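Local coordinates for tailspike protein (Siphovirus 9NA, PDB 3RIQ) that probably recognises Salmonella lipopolysaccharide as the phage's receptor and, as a trimeric right-handed beta-helix tailspike, cleaves its O-antigen chain as an endorhamnosidase, at residues 229-234 / 309-314; 20-25 / 38-43; 289-292 / 296-299. All coordinates share one frame; numbering follows the deposited sequence. Where two conformers were deposited one is given.

Contact 1: residues 229-234 / 309-314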
loop_
_atom_site.group_PDB
_atom_site.type_symbol
_atom_site.label_atom_id
_atom_site.label_comp_id
_atom_site.label_asym_id
_atom_site.label_seq_id
_atom_site.Cartn_x
_atom_site.Cartn_y
_atom_site.Cartn_z
ATOM N N ASP A 229 -13.438 -20.290 3.518
ATOM C CA ASP A 229 -12.618 -19.885 2.364
ATOM C C ASP A 229 -13.064 -18.494 1.854
ATOM O O ASP A 229 -12.256 -17.748 1.300
ATOM C CB ASP A 229 -12.626 -20.953 1.276
ATOM C CG ASP A 229 -11.840 -22.178 1.704
ATOM O OD1 ASP A 229 -10.801 -22.004 2.396
ATOM O OD2 ASP A 229 -12.287 -23.312 1.412
ATOM N N ASP A 230 -14.320 -18.138 2.148
ATOM C CA ASP A 230 -14.887 -16.812 1.900
ATOM C C ASP A 230 -14.083 -15.649 2.493
ATOM O O ASP A 230 -14.176 -14.497 2.003
ATOM C CB ASP A 230 -16.290 -16.648 2.536
ATOM C CG ASP A 230 -17.199 -17.872 2.437
ATOM O OD1 ASP A 230 -16.757 -19.032 2.558
ATOM O OD2 ASP A 230 -18.436 -17.610 2.349
ATOM N N HIS A 231 -13.349 -15.907 3.586
ATOM C CA HIS A 231 -12.668 -14.821 4.308
ATOM C C HIS A 231 -13.638 -13.718 4.708
ATOM O O HIS A 231 -13.319 -12.517 4.599
ATOM C CB HIS A 231 -11.440 -14.339 3.500
ATOM C CG HIS A 231 -10.276 -15.279 3.644
ATOM N ND1 HIS A 231 -10.243 -16.502 3.006
ATOM C CD2 HIS A 231 -9.156 -15.225 4.412
ATOM C CE1 HIS A 231 -9.168 -17.173 3.382
ATOM N NE2 HIS A 231 -8.483 -16.414 4.224
ATOM N N ASP A 232 -14.804 -14.145 5.223
ATOM C CA ASP A 232 -15.867 -13.225 5.626
ATOM C C ASP A 232 -15.782 -13.096 7.153
ATOM O O ASP A 232 -16.318 -13.923 7.880
ATOM C CB ASP A 232 -17.229 -13.793 5.156
ATOM C CG ASP A 232 -18.377 -12.822 5.311
ATOM O OD1 ASP A 232 -18.238 -11.759 5.950
ATOM O OD2 ASP A 232 -19.436 -13.145 4.728
ATOM N N GLY A 233 -15.071 -12.065 7.626
ATOM C CA GLY A 233 -14.803 -11.876 9.066
ATOM C C GLY A 233 -13.464 -11.189 9.241
ATOM O O GLY A 233 -12.543 -11.400 8.426
ATOM N N GLY A 234 -13.339 -10.411 10.319
ATOM C CA GLY A 234 -12.073 -9.748 10.651
ATOM C C GLY A 234 -12.210 -8.276 10.937
ATOM O O GLY A 234 -13.236 -7.831 11.455
ATOM N N GLN A 309 -4.457 -19.602 7.513
ATOM C CA GLN A 309 -4.831 -18.959 6.219
ATOM C C GLN A 309 -5.453 -17.577 6.413
ATOM O O GLN A 309 -6.412 -17.231 5.739
ATOM C CB GLN A 309 -5.822 -19.840 5.435
ATOM C CG GLN A 309 -5.238 -21.166 4.888
ATOM C CD GLN A 309 -6.104 -21.705 3.734
ATOM O OE1 GLN A 309 -6.104 -21.142 2.620
ATOM N NE2 GLN A 309 -6.863 -22.749 3.997
ATOM N N HIS A 310 -4.925 -16.781 7.340
ATOM C CA HIS A 310 -5.365 -15.399 7.447
ATOM C C HIS A 310 -4.743 -14.573 6.321
ATOM O O HIS A 310 -3.699 -14.931 5.744
ATOM C CB HIS A 310 -4.971 -14.806 8.800
ATOM C CG HIS A 310 -5.589 -15.500 9.978
ATOM N ND1 HIS A 310 -6.954 -15.619 10.147
ATOM C CD2 HIS A 310 -5.019 -16.024 11.091
ATOM C CE1 HIS A 310 -7.196 -16.222 11.303
ATOM N NE2 HIS A 310 -6.036 -16.487 11.892
ATOM N N ILE A 311 -5.392 -13.454 6.023
ATOM C CA ILE A 311 -4.835 -12.392 5.196
ATOM C C ILE A 311 -4.617 -11.176 6.067
ATOM O O ILE A 311 -5.564 -10.684 6.719
ATOM C CB ILE A 311 -5.779 -12.052 4.010
ATOM C CG1 ILE A 311 -6.016 -13.298 3.131
ATOM C CG2 ILE A 311 -5.258 -10.834 3.223
ATOM C CD1 ILE A 311 -7.067 -13.096 1.977
ATOM N N ILE A 312 -3.369 -10.714 6.105
ATOM C CA ILE A 312 -2.997 -9.574 6.931
ATOM C C ILE A 312 -2.346 -8.555 6.009
ATOM O O ILE A 312 -1.308 -8.848 5.413
ATOM C CB ILE A 312 -1.979 -10.012 8.014
ATOM C CG1 ILE A 312 -2.613 -11.053 8.964
ATOM C CG2 ILE A 312 -1.461 -8.752 8.813
ATOM C CD1 ILE A 312 -1.561 -11.747 9.903
ATOM N N ARG A 313 -2.917 -7.363 5.883
ATOM C CA ARG A 313 -2.326 -6.388 4.959
ATOM C C ARG A 313 -2.548 -4.936 5.368
ATOM O O ARG A 313 -3.520 -4.609 6.091
ATOM C CB ARG A 313 -2.786 -6.620 3.527
ATOM C CG ARG A 313 -4.220 -6.802 3.336
ATOM C CD ARG A 313 -4.577 -7.378 1.904
ATOM N NE ARG A 313 -4.291 -6.421 0.827
ATOM C CZ ARG A 313 -5.160 -5.549 0.331
ATOM N NH1 ARG A 313 -6.398 -5.510 0.821
ATOM N NH2 ARG A 313 -4.775 -4.681 -0.618
ATOM N N ASN A 314 -1.593 -4.092 4.986
ATOM C CA ASN A 314 -1.698 -2.625 5.181
ATOM C C ASN A 314 -1.709 -2.229 6.658
ATOM O O ASN A 314 -2.485 -1.350 7.080
ATOM C CB ASN A 314 -2.931 -2.100 4.425
ATOM C CG ASN A 314 -2.914 -2.502 2.945
ATOM O OD1 ASN A 314 -1.905 -2.354 2.277
ATOM N ND2 ASN A 314 -4.005 -3.056 2.459
HETATM O O HOH W 1 -8.782 -20.196 2.348
HETATM O O HOH W 2 -8.662 -23.623 1.658
#
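His231 reaches across to the backbone of Gln309 and lays its ring against Ile311, and these two meetings make the tight half of the contact. His231 NE2 donates to the carbonyl O of Gln309 at 2.7 Å; the N-H...O angle of 164° and an approach nearly along the C=O axis describe a short, straight bond, with the acceptor close to the ring plane. At the other nitrogen, His231 ND1 donates to the carbonyl O of Asp229 at 2.9 Å, again in the ring plane, although here the donor stands well above the plane of the carbonyl. Two in-plane bonds on different edges fix the rotation of the imidazole, and both nitrogens face carbonyl oxygens, which is consistent with a doubly protonated, positively charged ring. Ile311 CD1 sits over one face, 4.2 Å from the centroid of the His231 ring, a CH-pi contact in which the two side chains cross at about a right angle. Ile311 lies on a strand of the right-handed beta-helix, shortly before the corner at Asn314, whereas 229-234 belongs to the loop between strands 220-223 and 234-236; the histidine thus ties an inter-strand loop to a later coil. The Asp229 and Gln309 side chains form the loose, partly exposed side. The nearest approach, from Asp229 OD1 to Gln309 NE2, is 4.3 Å, and water fills in. One water lies 2.8 Å from Asp229 OD1 and accepts from Gln309 NE2 at 3.1 Å; a second lies 2.7 Å from Asp229 OD1, with a weak link to Gln309 OE1. The main polar partner of Asp229 OD1 is Arg264, in a salt bridge. Asp230 and Asp232 form salt bridges to Lys213 of the second subunit, and Asp232 also to Lys206 of its own chain.

Contact 2: residues 20-25 / 38-43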
loop_
_atom_site.group_PDB
_atom_site.type_symbol
_atom_site.label_atom_id
_atom_site.label_comp_id
_atom_site.label_asym_id
_atom_site.label_seq_id
_atom_site.Cartn_x
_atom_site.Cartn_y
_atom_site.Cartn_z
ATOM N N TYR A 20 -41.688 4.289 29.439
ATOM C CA TYR A 20 -41.650 3.033 30.239
ATOM C C TYR A 20 -40.702 3.147 31.429
ATOM O O TYR A 20 -39.831 4.028 31.473
ATOM C CB TYR A 20 -41.275 1.813 29.369
ATOM C CG TYR A 20 -42.086 1.803 28.101
ATOM C CD1 TYR A 20 -43.361 1.239 28.072
ATOM C CD2 TYR A 20 -41.619 2.444 26.955
ATOM C CE1 TYR A 20 -44.140 1.295 26.934
ATOM C CE2 TYR A 20 -42.396 2.506 25.805
ATOM C CZ TYR A 20 -43.664 1.951 25.805
ATOM O OH TYR A 20 -44.436 2.054 24.656
ATOM N N MET A 21 -40.839 2.214 32.365
ATOM C CA MET A 21 -39.887 2.158 33.479
ATOM C C MET A 21 -38.624 1.392 33.114
ATOM O O MET A 21 -37.534 1.733 33.581
ATOM C CB MET A 21 -40.531 1.558 34.734
ATOM C CG MET A 21 -41.504 2.496 35.433
ATOM S SD MET A 21 -40.683 4.012 35.980
ATOM C CE MET A 21 -39.709 3.449 37.379
ATOM N N THR A 22 -38.761 0.361 32.276
ATOM C CA THR A 22 -37.627 -0.526 31.971
ATOM C C THR A 22 -37.441 -0.651 30.464
ATOM O O THR A 22 -38.392 -0.471 29.676
ATOM C CB THR A 22 -37.798 -1.956 32.539
ATOM O OG1 THR A 22 -38.869 -2.618 31.878
ATOM C CG2 THR A 22 -38.060 -1.957 34.067
ATOM N N LEU A 23 -36.238 -1.066 30.078
ATOM C CA LEU A 23 -35.940 -1.376 28.696
ATOM C C LEU A 23 -36.750 -2.582 28.196
ATOM O O LEU A 23 -37.213 -2.584 27.050
ATOM C CB LEU A 23 -34.440 -1.620 28.531
ATOM C CG LEU A 23 -33.940 -1.693 27.096
ATOM C CD1 LEU A 23 -34.397 -0.506 26.213
ATOM C CD2 LEU A 23 -32.370 -1.808 27.168
ATOM N N GLN A 24 -36.986 -3.564 29.063
ATOM C CA GLN A 24 -37.844 -4.697 28.686
ATOM C C GLN A 24 -39.270 -4.237 28.348
ATOM O O GLN A 24 -39.844 -4.662 27.329
ATOM C CB GLN A 24 -37.897 -5.764 29.793
ATOM C CG GLN A 24 -38.867 -6.924 29.441
ATOM C CD GLN A 24 -38.305 -7.723 28.260
ATOM O OE1 GLN A 24 -37.277 -8.399 28.387
ATOM N NE2 GLN A 24 -38.926 -7.577 27.094
ATOM N N GLU A 25 -39.837 -3.345 29.156
ATOM C CA GLU A 25 -41.195 -2.862 28.833
ATOM C C GLU A 25 -41.232 -2.170 27.465
ATOM O O GLU A 25 -42.164 -2.359 26.678
ATOM C CB GLU A 25 -41.674 -1.893 29.910
ATOM C CG GLU A 25 -42.086 -2.560 31.214
ATOM C CD GLU A 25 -42.098 -1.628 32.414
ATOM O OE1 GLU A 25 -41.623 -0.477 32.307
ATOM O OE2 GLU A 25 -42.565 -2.068 33.480
ATOM N N ILE A 38 -33.759 8.789 26.601
ATOM C CA ILE A 38 -33.277 9.231 27.912
ATOM C C ILE A 38 -32.264 8.209 28.399
ATOM O O ILE A 38 -32.297 7.035 28.006
ATOM C CB ILE A 38 -34.415 9.447 28.950
ATOM C CG1 ILE A 38 -35.254 8.178 29.146
ATOM C CG2 ILE A 38 -35.281 10.682 28.587
ATOM C CD1 ILE A 38 -36.134 8.240 30.375
ATOM N N ASP A 39 -31.311 8.670 29.212
ATOM C CA ASP A 39 -30.280 7.760 29.731
ATOM C C ASP A 39 -30.966 6.639 30.540
ATOM O O ASP A 39 -31.983 6.869 31.214
ATOM C CB ASP A 39 -29.318 8.496 30.655
ATOM C CG ASP A 39 -28.325 9.365 29.929
ATOM O OD1 ASP A 39 -28.161 9.278 28.688
ATOM O OD2 ASP A 39 -27.703 10.176 30.629
ATOM N N TYR A 40 -30.411 5.439 30.459
ATOM C CA TYR A 40 -30.988 4.280 31.097
ATOM C C TYR A 40 -29.985 3.655 32.049
ATOM O O TYR A 40 -28.890 3.255 31.638
ATOM C CB TYR A 40 -31.394 3.256 30.034
ATOM C CG TYR A 40 -32.119 2.087 30.617
ATOM C CD1 TYR A 40 -33.410 2.235 31.126
ATOM C CD2 TYR A 40 -31.501 0.848 30.728
ATOM C CE1 TYR A 40 -34.078 1.171 31.700
ATOM C CE2 TYR A 40 -32.164 -0.237 31.287
ATOM C CZ TYR A 40 -33.460 -0.063 31.760
ATOM O OH TYR A 40 -34.184 -1.099 32.298
ATOM N N ASN A 41 -30.368 3.576 33.321
ATOM C CA ASN A 41 -29.532 2.983 34.358
ATOM C C ASN A 41 -29.884 1.519 34.523
ATOM O O ASN A 41 -30.940 1.174 35.114
ATOM C CB ASN A 41 -29.740 3.764 35.659
ATOM C CG ASN A 41 -29.160 5.146 35.587
ATOM O OD1 ASN A 41 -29.876 6.141 35.493
ATOM N ND2 ASN A 41 -27.856 5.218 35.624
ATOM N N PHE A 42 -29.023 0.652 33.974
ATOM C CA PHE A 42 -29.260 -0.803 34.051
ATOM C C PHE A 42 -28.590 -1.414 35.246
ATOM O O PHE A 42 -27.648 -0.829 35.816
ATOM C CB PHE A 42 -28.844 -1.520 32.737
ATOM C CG PHE A 42 -27.354 -1.593 32.496
ATOM C CD1 PHE A 42 -26.610 -2.674 33.002
ATOM C CD2 PHE A 42 -26.711 -0.628 31.732
ATOM C CE1 PHE A 42 -25.220 -2.788 32.790
ATOM C CE2 PHE A 42 -25.322 -0.737 31.487
ATOM C CZ PHE A 42 -24.575 -1.814 32.017
ATOM N N ILE A 43 -29.089 -2.587 35.624
ATOM C CA ILE A 43 -28.542 -3.322 36.780
ATOM C C ILE A 43 -27.721 -4.483 36.233
ATOM O O ILE A 43 -28.096 -5.052 35.212
ATOM C CB ILE A 43 -29.686 -3.800 37.770
ATOM C CG1 ILE A 43 -29.072 -4.366 39.056
ATOM C CG2 ILE A 43 -30.685 -4.803 37.075
ATOM C CD1 ILE A 43 -30.145 -4.512 40.195
HETATM O O HOH W 3 -35.378 0.336 35.086
#
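The Tyr40 ring carries Leu23 over one face, with the carbonyl O of Met21 at its edge, near the ring plane. Leu23 CB lies 4.1 Å from the centroid of the Tyr40 ring and 27° off the ring normal, the geometry of a CH-pi contact, and its nearest ring atom is Tyr40 CZ at 3.7 Å. Thr22 CA meets the phenol end obliquely, 3.5 Å from Tyr40 OH. The hydroxyl itself receives a backbone N-H: Leu23 N to Tyr40 OH is 3.0 Å and the N-H...O angle is 171°, so the bond is almost straight. With CG anti to the backbone N (chi1 -175°), the tyrosine side chain spans the gap from its strand to this first turn of the helix. A water 3.0 Å from Met21 O also gives a weak bond to Tyr40 OH, while the stronger outside partner of the hydroxyl is Glu46. Across from the ring, the start of the helix is organised by Thr22, at the N-cap position, and Glu25. Thr22 OG1 accepts from Glu25 N at 3.0 Å, and Glu25 OE1 in return accepts from Thr22 N, also at 3.0 Å, the carboxylate oxygen being met from above its plane. Glu25 OE1 also takes Met21 N at 2.8 Å, so one oxygen grips two consecutive amides. Leu23 also packs on Leu17, Phe63 and Trp71, the first of which touches Tyr40 as well, as does Phe63; the Tyr40 side chain and Leu23 therefore share apolar neighbours. The reciprocal bonds of Thr22 and Glu25 are a capping box at the N-terminus of helix 23-29, here docked through Tyr40 on strand 40-41 near the N-terminal end of the beta-helix.

Contact 3: residues 289-292 / 296-299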
loop_
_atom_site.group_PDB
_atom_site.type_symbol
_atom_site.label_atom_id
_atom_site.label_comp_id
_atom_site.label_asym_id
_atom_site.label_seq_id
_atom_site.Cartn_x
_atom_site.Cartn_y
_atom_site.Cartn_z
ATOM N N PRO A 289 2.968 -26.921 24.289
ATOM C CA PRO A 289 1.990 -27.730 23.546
ATOM C C PRO A 289 1.094 -28.592 24.449
ATOM O O PRO A 289 1.588 -29.270 25.363
ATOM C CB PRO A 289 2.855 -28.619 22.650
ATOM C CG PRO A 289 4.171 -27.887 22.517
ATOM C CD PRO A 289 4.342 -27.065 23.770
ATOM N N THR A 290 -0.214 -28.541 24.179
ATOM C CA THR A 290 -1.219 -29.342 24.848
ATOM C C THR A 290 -2.227 -29.738 23.770
ATOM O O THR A 290 -2.548 -28.938 22.902
ATOM C CB THR A 290 -1.957 -28.542 25.940
ATOM O OG1 THR A 290 -1.013 -27.709 26.635
ATOM C CG2 THR A 290 -2.610 -29.476 26.931
ATOM N N GLU A 291 -2.731 -30.960 23.813
ATOM C CA GLU A 291 -3.688 -31.397 22.794
ATOM C C GLU A 291 -4.850 -30.404 22.636
ATOM O O GLU A 291 -5.367 -29.827 23.623
ATOM C CB GLU A 291 -4.216 -32.800 23.108
ATOM C CG GLU A 291 -5.076 -33.342 22.006
ATOM C CD GLU A 291 -4.291 -33.572 20.722
ATOM O OE1 GLU A 291 -3.822 -34.708 20.507
ATOM O OE2 GLU A 291 -4.118 -32.612 19.943
ATOM N N ARG A 292 -5.221 -30.165 21.382
ATOM C CA ARG A 292 -6.294 -29.238 21.091
ATOM C C ARG A 292 -7.640 -29.937 21.214
ATOM O O ARG A 292 -7.754 -31.141 20.947
ATOM C CB ARG A 292 -6.084 -28.695 19.688
ATOM C CG ARG A 292 -4.670 -28.119 19.489
ATOM C CD ARG A 292 -4.626 -27.159 18.268
ATOM N NE ARG A 292 -3.242 -26.780 17.883
ATOM C CZ ARG A 292 -2.410 -27.523 17.138
ATOM N NH1 ARG A 292 -2.809 -28.710 16.662
ATOM N NH2 ARG A 292 -1.175 -27.059 16.814
ATOM N N TYR A 296 -7.884 -29.059 15.143
ATOM C CA TYR A 296 -6.892 -30.022 14.661
ATOM C C TYR A 296 -5.999 -30.545 15.789
ATOM O O TYR A 296 -5.591 -29.785 16.682
ATOM C CB TYR A 296 -5.975 -29.390 13.613
ATOM C CG TYR A 296 -6.644 -29.024 12.304
ATOM C CD1 TYR A 296 -7.012 -30.010 11.377
ATOM C CD2 TYR A 296 -6.914 -27.700 11.991
ATOM C CE1 TYR A 296 -7.609 -29.692 10.167
ATOM C CE2 TYR A 296 -7.521 -27.365 10.771
ATOM C CZ TYR A 296 -7.872 -28.370 9.872
ATOM O OH TYR A 296 -8.488 -28.052 8.669
ATOM N N THR A 297 -5.697 -31.843 15.742
ATOM C CA THR A 297 -4.821 -32.452 16.744
ATOM C C THR A 297 -3.345 -32.043 16.551
ATOM O O THR A 297 -2.956 -31.582 15.460
ATOM C CB THR A 297 -4.906 -33.986 16.713
ATOM O OG1 THR A 297 -4.385 -34.455 15.475
ATOM C CG2 THR A 297 -6.354 -34.448 16.858
ATOM N N LEU A 298 -2.531 -32.262 17.589
ATOM C CA LEU A 298 -1.086 -32.075 17.474
ATOM C C LEU A 298 -0.491 -32.950 16.364
ATOM O O LEU A 298 0.438 -32.542 15.650
ATOM C CB LEU A 298 -0.390 -32.367 18.804
ATOM C CG LEU A 298 -0.739 -31.432 19.960
ATOM C CD1 LEU A 298 -0.095 -31.945 21.259
ATOM C CD2 LEU A 298 -0.340 -29.984 19.670
ATOM N N ALA A 299 -1.026 -34.159 16.191
ATOM C CA ALA A 299 -0.516 -35.036 15.153
ATOM C C ALA A 299 -0.840 -34.526 13.744
ATOM O O ALA A 299 -0.044 -34.710 12.805
ATOM C CB ALA A 299 -1.043 -36.429 15.338
HETATM O O HOH W 4 -2.219 -35.637 18.452
#
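Glu291 OE2 is shared by two amides, one from each segment. Leu298 N donates to Glu291 OE2 at 2.9 Å on the syn lone pair, with an N-H...O angle of 158°, and Arg292 N donates to the same Glu291 OE2 at 3.0 Å on the anti lone pair. The carboxylate can turn back to meet both because the side chain bends at chi2 (65°), which brings it alongside Thr297, CB of that residue lying 3.6 Å from Glu291 OE2. Glu291 OE1 holds a water at 2.8 Å that accepts from Ala299 N, extending the grip by one residue. Beside this, Arg292 NH1 donates to Tyr296 O at 3.0 Å; the acceptor lies near the guanidinium plane, but the nitrogen stands above the carbonyl plane. Leu298 CD2 lies over one face of the guanidinium, offset toward its rim, 4.1 Å from Arg292 CZ. Both segments belong to the long excursion between strands 281-282 and 311-318 of the beta-helix, and a short turn joins them, so the bonds close this surface loop upon itself. Outside this shell, an extended chain from CG to NE carries the Arg292 guanidinium to Asp285, which forms a salt bridge with NH2, and to Tyr301 O, which accepts from NH1. Further out, Tyr296 stacks edge-to-face with Tyr301, and Glu300 accepts from Thr297 N.

Contacts 1 and 2 are partly buried and involve strands of the beta-helix, pairing a loop or helix start with a strand; contact 3 is a surface contact within one loop. Contacts 1 and 3 are neighbours, about 7 Å between nearest atoms, and 289-292/296-299 is nested in the chain excursion closed by 229-234/309-314. Contact 2 stands apart, its centre about 39 Å from that of contact 1. An aromatic ring with one CH-pi face and backbone bonding carries contacts 1 and 2, whereas carboxylate and guanidinium groups bonding backbone atoms dominate contact 3.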